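Local coordinates for protein nicotinate phosphoribosyltransferase (Saccharomyces cerevisiae, PDB 1VLP) that catalyses the ATP-dependent synthesis of nicotinate ribonucleotide from nicotinate and phosphoribosyl diphosphate, the first step of NAD biosynthesis from nicotinic acid, at residues A[163-173]-A[195-206]; A[261-269]-A[293-302]. All coordinates share one frame; numbering follows the deposited sequence. Where two conformers were deposited one is given.

The two contacts lie on opposite sides of the chain's centre, their own centres about 39 Å apart, and share no helix or strand. Contact 1 sets helix 168-181 and the loop before it against the start of helix 197-213, burying 689 Å²; contact 2 packs helix 260-272 against the turn and short helix around 298-301, burying 498 Å². Each is partly buried, with A172 and I203, or M265 and Y302, inside and an exposed lysine, K198 or K262, outside. A tyrosine is central to both: in contact 1 its hydroxyl meets a helix-capping serine, with basic side chains over aromatic faces; in contact 2 it joins a lysine and an aspartate beside a selenomethionine-aromatic cluster.

Contact 1. Residues A[163-173]-A[195-206]; sequences WDYENQLEQAE and RSLKAQDLIMQG
Y165 lies against the first turn of helix 197-206, its ring covered on both faces, by K198 and by W163. Over one face runs the extended K198 side chain, whose CE stands 3.7 Å from the Y165 ring centroid, nearly on the normal, with NZ off-centre in a cation-pi contact. CZ3 of W163 covers the opposite face near the rim. At the ring edge, Y165 OH and S196 OG share a 2.6 Å hydrogen bond. S196 OG, set between its backbone N and carbonyl carbon, also accepts from A199 N at 2.9 Å, the N-cap bond of this helix.

R195 passes over the W163 indole: CD makes a CH-pi contact 3.5 Å from the six-membered ring centroid, and the guanidinium a cation-pi contact over the five-membered ring. The bend at chi3 (-63°) turns the guanidinium edge to the indole, the planes 88° apart, and its N-H groups also bond S383 and N371. The R195 side chain is about 8 Å from that of T367, inferred to bind phosphoribosyl diphosphate.

Farther along, the helix axes cross at -48° and approach to 7.2 Å. A172 CB packs on I203 CB at 3.6 Å. A water donates to Q168 OE1 and A199 O, while Q168 NE2 bonds D372 O. The S196 cap thus probably fixes the hydroxyl that holds Y165, and G206 lets the helices close in: its CA lies 3.4 Å from L169 O, where a CB would clash.

Contact 2. Residues A[261-269]-A[293-302]; sequences NKNAMDCWI and SFRPPYSDAY
Y298 OH donates to D266 OD1 at 2.6 Å, meeting the carboxylate on its syn side, 26° out of plane. The same hydroxyl accepts from K262 NZ at 3.0 Å. K262 NZ, its chain bent at the last torsion (chi4 -47°), also forms a salt bridge, with a weak hydrogen bond, to D266 OD2 one helical turn on, at 3.2 Å. The three groups close a ring of polar contacts, and the lysine probably helps keep the carboxylate ionised.

Inward from the hydroxyl, the Y298 ring is a knob in the hole formed by K262, M265, D266 and I269. The selenomethionine M265 bends at chi3 (-68°), laying CE over one ring face, 3.8 Å from the Y298 centroid. Its SE lies oblique to the Y298 and F294 rings in Met-aromatic contacts and touches Y302 CE2 at 3.9 Å. I269 CD1 reaches Y298 CD1 at 3.7 Å and also borders A301 and Y302. A phenylalanine in place of Y298 would probably keep much of this packing but leave K262 and D266 without the hydroxyl that joins them.

Helix 260-272 is thereby joined to the segment entering strand 304-307 of the parallel sheet. F290 of helix 287-291 touches M265, and helix 244-254 packs on the N261 and A264 side. W268, about 7 Å from the side chains of Y27 and T241, probable nicotinate-binding residues, reaches helix 26-38.

Contact 1. Residues A[163-173]-A[195-206]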
# COMPACT_ATOMS: atom_id res chain seq x y z
N TRP A 163 14.94 15.91 -14.44
CA TRP A 163 15.25 14.53 -14.12
C TRP A 163 15.14 13.78 -15.43
O TRP A 163 14.56 14.29 -16.39
CB TRP A 163 14.26 13.94 -13.10
CG TRP A 163 12.80 13.88 -13.57
CD1 TRP A 163 11.87 14.86 -13.47
CD2 TRP A 163 12.15 12.77 -14.19
NE1 TRP A 163 10.69 14.45 -14.00
CE2 TRP A 163 10.83 13.18 -14.48
CE3 TRP A 163 12.55 11.46 -14.55
CZ2 TRP A 163 9.90 12.34 -15.08
CZ3 TRP A 163 11.64 10.62 -15.13
CH2 TRP A 163 10.31 11.07 -15.40
N ASP A 164 15.67 12.58 -15.48
CA ASP A 164 15.47 11.71 -16.63
C ASP A 164 15.61 10.24 -16.18
O ASP A 164 15.71 9.95 -14.98
CB ASP A 164 16.47 12.04 -17.75
CG ASP A 164 17.92 11.82 -17.35
OD1 ASP A 164 18.20 10.93 -16.50
OD2 ASP A 164 18.80 12.54 -17.87
N TYR A 165 15.57 9.33 -17.14
CA TYR A 165 15.52 7.89 -16.82
C TYR A 165 16.86 7.20 -16.86
O TYR A 165 16.94 5.99 -16.64
CB TYR A 165 14.56 7.15 -17.76
CG TYR A 165 13.11 7.47 -17.58
CD1 TYR A 165 12.37 6.85 -16.59
CD2 TYR A 165 12.44 8.34 -18.43
CE1 TYR A 165 11.03 7.12 -16.40
CE2 TYR A 165 11.07 8.60 -18.26
CZ TYR A 165 10.38 7.97 -17.24
OH TYR A 165 9.05 8.18 -17.03
N GLU A 166 17.94 7.95 -17.07
CA GLU A 166 19.26 7.37 -17.22
C GLU A 166 19.61 6.60 -15.97
O GLU A 166 19.39 7.07 -14.86
CB GLU A 166 20.30 8.45 -17.47
CG GLU A 166 20.09 9.14 -18.83
CD GLU A 166 20.13 8.16 -20.02
OE1 GLU A 166 21.22 7.58 -20.28
OE2 GLU A 166 19.07 7.98 -20.67
N ASN A 167 20.10 5.39 -16.21
CA ASN A 167 20.59 4.49 -15.18
C ASN A 167 19.54 3.93 -14.20
O ASN A 167 19.93 3.31 -13.19
CB ASN A 167 21.74 5.13 -14.40
CG ASN A 167 22.94 5.43 -15.30
OD1 ASN A 167 23.49 4.52 -15.95
ND2 ASN A 167 23.33 6.71 -15.37
N GLN A 168 18.25 4.15 -14.46
CA GLN A 168 17.17 3.62 -13.58
C GLN A 168 17.21 2.09 -13.53
O GLN A 168 17.22 1.44 -12.46
CB GLN A 168 15.80 4.10 -14.02
CG GLN A 168 15.50 5.55 -13.59
CD GLN A 168 15.52 5.69 -12.08
OE1 GLN A 168 14.92 4.84 -11.41
NE2 GLN A 168 16.17 6.76 -11.53
N LEU A 169 17.33 1.47 -14.69
CA LEU A 169 17.38 -0.01 -14.67
C LEU A 169 18.61 -0.54 -13.88
O LEU A 169 18.47 -1.41 -13.02
CB LEU A 169 17.36 -0.53 -16.10
CG LEU A 169 17.28 -2.04 -16.35
CD1 LEU A 169 16.89 -2.15 -17.82
CD2 LEU A 169 18.60 -2.75 -16.06
N GLU A 170 19.79 0.00 -14.20
CA GLU A 170 21.04 -0.37 -13.56
C GLU A 170 21.06 -0.14 -12.04
O GLU A 170 21.61 -0.95 -11.27
CB GLU A 170 22.17 0.42 -14.22
CG GLU A 170 22.44 0.06 -15.69
CD GLU A 170 21.44 0.62 -16.75
OE1 GLU A 170 20.55 1.47 -16.48
OE2 GLU A 170 21.56 0.16 -17.92
N GLN A 171 20.45 0.97 -11.62
CA GLN A 171 20.37 1.30 -10.19
C GLN A 171 19.51 0.30 -9.40
O GLN A 171 19.86 -0.15 -8.29
CB GLN A 171 19.85 2.73 -10.06
CG GLN A 171 19.61 3.16 -8.67
CD GLN A 171 19.23 4.63 -8.58
OE1 GLN A 171 20.10 5.49 -8.45
NE2 GLN A 171 17.97 4.91 -8.72
N ALA A 172 18.37 -0.06 -9.99
CA ALA A 172 17.52 -1.08 -9.41
C ALA A 172 18.21 -2.45 -9.36
O ALA A 172 18.11 -3.18 -8.36
CB ALA A 172 16.19 -1.18 -10.15
N GLU A 173 18.87 -2.80 -10.45
CA GLU A 173 19.63 -4.05 -10.54
C GLU A 173 20.69 -4.17 -9.44
O GLU A 173 20.77 -5.21 -8.75
CB GLU A 173 20.28 -4.17 -11.90
CG GLU A 173 20.98 -5.49 -12.09
CD GLU A 173 21.85 -5.55 -13.35
OE1 GLU A 173 22.06 -4.53 -14.04
OE2 GLU A 173 22.36 -6.65 -13.64
N ARG A 195 7.46 7.45 -9.86
CA ARG A 195 7.63 8.68 -10.63
C ARG A 195 6.79 8.65 -11.92
O ARG A 195 6.23 9.71 -12.38
CB ARG A 195 9.10 8.94 -10.91
CG ARG A 195 9.25 10.24 -11.66
CD ARG A 195 10.63 10.85 -11.48
NE ARG A 195 10.85 11.20 -10.08
CZ ARG A 195 11.66 12.15 -9.63
NH1 ARG A 195 12.28 12.97 -10.45
NH2 ARG A 195 11.80 12.31 -8.33
N SER A 196 6.63 7.43 -12.45
CA SER A 196 5.82 7.17 -13.62
C SER A 196 5.65 5.64 -13.75
O SER A 196 6.39 4.86 -13.14
CB SER A 196 6.48 7.70 -14.88
OG SER A 196 7.68 6.99 -15.18
N LEU A 197 4.68 5.25 -14.55
CA LEU A 197 4.52 3.81 -14.93
C LEU A 197 5.80 3.28 -15.56
O LEU A 197 6.28 2.23 -15.17
CB LEU A 197 3.34 3.68 -15.87
CG LEU A 197 3.04 2.27 -16.38
CD1 LEU A 197 2.69 1.33 -15.29
CD2 LEU A 197 1.87 2.40 -17.35
N LYS A 198 6.40 4.08 -16.44
CA LYS A 198 7.63 3.69 -17.10
C LYS A 198 8.74 3.48 -16.08
O LYS A 198 9.53 2.56 -16.26
CB LYS A 198 8.03 4.74 -18.12
CG LYS A 198 9.34 4.51 -18.75
CD LYS A 198 9.63 5.51 -19.84
CE LYS A 198 11.08 5.46 -20.26
NZ LYS A 198 11.33 6.15 -21.58
N ALA A 199 8.82 4.33 -15.04
CA ALA A 199 9.87 4.22 -14.00
C ALA A 199 9.75 2.88 -13.32
O ALA A 199 10.73 2.18 -13.09
CB ALA A 199 9.78 5.36 -12.94
N GLN A 200 8.54 2.54 -12.93
CA GLN A 200 8.33 1.25 -12.28
C GLN A 200 8.67 0.07 -13.21
O GLN A 200 9.31 -0.87 -12.79
CB GLN A 200 6.92 1.16 -11.69
CG GLN A 200 6.64 -0.13 -10.87
CD GLN A 200 5.33 -0.06 -10.13
OE1 GLN A 200 4.41 0.52 -10.63
NE2 GLN A 200 5.21 -0.74 -8.97
N ASP A 201 8.27 0.14 -14.47
CA ASP A 201 8.64 -0.87 -15.44
C ASP A 201 10.17 -1.06 -15.59
O ASP A 201 10.69 -2.18 -15.66
CB ASP A 201 8.01 -0.58 -16.78
CG ASP A 201 8.28 -1.70 -17.78
OD1 ASP A 201 7.73 -2.81 -17.62
OD2 ASP A 201 9.06 -1.45 -18.70
N LEU A 202 10.90 0.06 -15.61
CA LEU A 202 12.36 -0.01 -15.71
C LEU A 202 12.98 -0.64 -14.49
O LEU A 202 13.90 -1.44 -14.62
CB LEU A 202 12.98 1.36 -15.96
CG LEU A 202 12.79 1.93 -17.35
CD1 LEU A 202 13.26 3.37 -17.29
CD2 LEU A 202 13.54 1.08 -18.35
N ILE A 203 12.49 -0.32 -13.29
CA ILE A 203 13.02 -0.95 -12.07
C ILE A 203 12.64 -2.44 -11.99
O ILE A 203 13.44 -3.25 -11.54
CB ILE A 203 12.80 -0.09 -10.79
CG1 ILE A 203 11.37 -0.11 -10.33
CG2 ILE A 203 13.37 1.30 -10.99
CD1 ILE A 203 11.03 -1.34 -9.52
N MSE A 204 11.49 -2.81 -12.53
CA MSE A 204 11.13 -4.24 -12.64
C MSE A 204 12.13 -4.96 -13.52
O MSE A 204 12.61 -6.06 -13.20
CB MSE A 204 9.71 -4.42 -13.20
CG MSE A 204 8.55 -4.14 -12.23
SE MSE A 204 8.65 -5.19 -10.56
CE MSE A 204 8.54 -7.02 -11.38
N GLN A 205 12.44 -4.36 -14.67
CA GLN A 205 13.53 -4.84 -15.56
C GLN A 205 14.84 -5.05 -14.84
O GLN A 205 15.49 -6.11 -15.02
CB GLN A 205 13.70 -3.92 -16.77
CG GLN A 205 12.55 -3.98 -17.73
CD GLN A 205 12.80 -3.08 -18.94
OE1 GLN A 205 13.89 -3.13 -19.51
NE2 GLN A 205 11.83 -2.25 -19.31
N GLY A 206 15.23 -4.09 -13.99
CA GLY A 206 16.50 -4.19 -13.23
C GLY A 206 16.55 -5.30 -12.23
O GLY A 206 17.53 -6.08 -12.14
O HOH W 1 12.74 4.08 -13.04

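Contact 2. Residues A[261-269]-A[293-302]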
# COMPACT_ATOMS: atom_id res chain seq x y z
N ASN A 261 -9.76 -4.93 16.76
CA ASN A 261 -8.68 -5.79 16.26
C ASN A 261 -9.16 -7.24 16.09
O ASN A 261 -8.99 -7.84 15.04
CB ASN A 261 -7.42 -5.67 17.09
CG ASN A 261 -6.50 -4.55 16.59
OD1 ASN A 261 -6.23 -4.45 15.40
ND2 ASN A 261 -6.00 -3.74 17.51
N LYS A 262 -9.85 -7.76 17.09
CA LYS A 262 -10.38 -9.13 17.04
C LYS A 262 -11.47 -9.24 15.99
O LYS A 262 -11.50 -10.18 15.21
CB LYS A 262 -10.91 -9.52 18.42
CG LYS A 262 -11.49 -10.94 18.45
CD LYS A 262 -11.43 -11.58 19.83
CE LYS A 262 -11.84 -13.06 19.76
NZ LYS A 262 -13.12 -13.22 18.95
N ASN A 263 -12.37 -8.26 15.92
CA ASN A 263 -13.46 -8.31 14.94
C ASN A 263 -12.92 -8.27 13.53
O ASN A 263 -13.41 -9.01 12.66
CB ASN A 263 -14.44 -7.17 15.15
CG ASN A 263 -15.33 -7.39 16.35
OD1 ASN A 263 -15.53 -8.52 16.77
ND2 ASN A 263 -15.88 -6.31 16.91
N ALA A 264 -11.89 -7.45 13.30
CA ALA A 264 -11.27 -7.36 12.00
C ALA A 264 -10.60 -8.68 11.62
O ALA A 264 -10.71 -9.07 10.48
CB ALA A 264 -10.24 -6.22 11.92
N MSE A 265 -9.88 -9.33 12.54
CA MSE A 265 -9.25 -10.62 12.20
C MSE A 265 -10.32 -11.67 11.89
O MSE A 265 -10.22 -12.42 10.91
CB MSE A 265 -8.38 -11.15 13.33
CG MSE A 265 -7.21 -10.28 13.64
SE MSE A 265 -6.06 -11.23 14.96
CE MSE A 265 -7.10 -11.25 16.49
N ASP A 266 -11.35 -11.73 12.73
CA ASP A 266 -12.41 -12.68 12.49
C ASP A 266 -12.98 -12.52 11.11
O ASP A 266 -13.20 -13.51 10.39
CB ASP A 266 -13.53 -12.49 13.49
CG ASP A 266 -13.24 -13.15 14.81
OD1 ASP A 266 -12.57 -14.18 14.83
OD2 ASP A 266 -13.76 -12.66 15.82
N CYS A 267 -13.29 -11.29 10.75
CA CYS A 267 -13.89 -11.07 9.49
C CYS A 267 -12.96 -11.46 8.36
O CYS A 267 -13.38 -12.03 7.35
CB CYS A 267 -14.26 -9.61 9.32
SG CYS A 267 -15.77 -9.12 10.04
N TRP A 268 -11.68 -11.12 8.51
CA TRP A 268 -10.70 -11.41 7.47
C TRP A 268 -10.63 -12.92 7.30
O TRP A 268 -10.70 -13.43 6.19
CB TRP A 268 -9.33 -10.81 7.84
CG TRP A 268 -8.32 -10.77 6.72
CD1 TRP A 268 -7.27 -11.60 6.54
CD2 TRP A 268 -8.24 -9.80 5.66
NE1 TRP A 268 -6.52 -11.21 5.46
CE2 TRP A 268 -7.11 -10.12 4.88
CE3 TRP A 268 -9.03 -8.70 5.29
CZ2 TRP A 268 -6.73 -9.37 3.77
CZ3 TRP A 268 -8.65 -7.96 4.17
CH2 TRP A 268 -7.52 -8.31 3.43
N ILE A 269 -10.55 -13.64 8.41
CA ILE A 269 -10.36 -15.09 8.39
C ILE A 269 -11.61 -15.79 7.84
O ILE A 269 -11.50 -16.74 7.05
CB ILE A 269 -10.03 -15.62 9.80
CG1 ILE A 269 -8.58 -15.29 10.15
CG2 ILE A 269 -10.17 -17.14 9.90
CD1 ILE A 269 -8.25 -15.40 11.62
N SER A 293 -5.32 -9.83 21.90
CA SER A 293 -6.16 -10.86 21.28
C SER A 293 -5.39 -11.79 20.40
O SER A 293 -5.99 -12.67 19.75
CB SER A 293 -7.32 -10.24 20.45
OG SER A 293 -6.90 -9.31 19.48
N PHE A 294 -4.06 -11.57 20.30
CA PHE A 294 -3.22 -12.37 19.39
C PHE A 294 -2.71 -13.67 20.03
O PHE A 294 -1.55 -13.75 20.53
CB PHE A 294 -2.05 -11.53 18.87
CG PHE A 294 -1.44 -12.02 17.58
CD1 PHE A 294 -2.26 -12.38 16.47
CD2 PHE A 294 -0.08 -11.97 17.39
CE1 PHE A 294 -1.73 -12.75 15.25
CE2 PHE A 294 0.46 -12.36 16.14
CZ PHE A 294 -0.37 -12.72 15.08
N ARG A 295 -3.62 -14.62 20.10
CA ARG A 295 -3.37 -15.94 20.64
C ARG A 295 -4.18 -16.94 19.81
O ARG A 295 -4.96 -16.51 18.93
CB ARG A 295 -3.71 -15.96 22.12
CG ARG A 295 -5.09 -15.67 22.42
CD ARG A 295 -5.24 -15.38 23.93
NE ARG A 295 -6.30 -14.41 24.20
CZ ARG A 295 -6.65 -13.98 25.41
NH1 ARG A 295 -6.03 -14.43 26.51
NH2 ARG A 295 -7.64 -13.10 25.53
N PRO A 296 -3.98 -18.25 20.02
CA PRO A 296 -4.63 -19.24 19.17
C PRO A 296 -6.15 -19.03 19.18
O PRO A 296 -6.71 -18.64 20.21
CB PRO A 296 -4.18 -20.57 19.78
CG PRO A 296 -2.88 -20.27 20.43
CD PRO A 296 -3.12 -18.90 21.02
N PRO A 297 -6.81 -19.19 18.03
CA PRO A 297 -6.31 -19.67 16.72
C PRO A 297 -5.63 -18.59 15.84
O PRO A 297 -4.91 -18.92 14.90
CB PRO A 297 -7.61 -20.16 16.04
CG PRO A 297 -8.67 -19.21 16.56
CD PRO A 297 -8.26 -18.83 17.98
N TYR A 298 -5.89 -17.32 16.14
CA TYR A 298 -5.38 -16.16 15.35
C TYR A 298 -3.88 -16.21 15.11
O TYR A 298 -3.42 -16.09 13.96
CB TYR A 298 -5.74 -14.88 16.09
CG TYR A 298 -7.20 -14.80 16.31
CD1 TYR A 298 -8.07 -14.55 15.25
CD2 TYR A 298 -7.76 -15.02 17.56
CE1 TYR A 298 -9.46 -14.49 15.47
CE2 TYR A 298 -9.10 -14.97 17.76
CZ TYR A 298 -9.95 -14.70 16.72
OH TYR A 298 -11.31 -14.68 16.99
N SER A 299 -3.13 -16.42 16.20
CA SER A 299 -1.67 -16.41 16.13
C SER A 299 -1.11 -17.61 15.38
O SER A 299 0.02 -17.59 14.96
CB SER A 299 -1.02 -16.34 17.54
OG SER A 299 -1.59 -17.26 18.42
N ASP A 300 -1.90 -18.68 15.27
CA ASP A 300 -1.55 -19.81 14.42
C ASP A 300 -1.88 -19.61 12.92
O ASP A 300 -1.09 -20.02 12.06
CB ASP A 300 -2.19 -21.07 14.99
CG ASP A 300 -1.64 -21.41 16.35
OD1 ASP A 300 -0.41 -21.20 16.58
OD2 ASP A 300 -2.45 -21.84 17.19
N ALA A 301 -2.99 -18.91 12.64
CA ALA A 301 -3.45 -18.69 11.26
C ALA A 301 -2.56 -17.71 10.47
O ALA A 301 -2.08 -18.01 9.35
CB ALA A 301 -4.91 -18.18 11.27
N TYR A 302 -2.37 -16.53 11.04
CA TYR A 302 -1.41 -15.56 10.47
C TYR A 302 -0.03 -16.14 10.51
O TYR A 302 0.35 -16.73 11.47
CB TYR A 302 -1.44 -14.25 11.25
CG TYR A 302 -2.71 -13.47 11.02
CD1 TYR A 302 -2.83 -12.59 9.95
CD2 TYR A 302 -3.80 -13.63 11.85
CE1 TYR A 302 -4.01 -11.92 9.71
CE2 TYR A 302 -4.98 -12.92 11.63
CZ TYR A 302 -5.07 -12.08 10.56
OH TYR A 302 -6.23 -11.37 10.32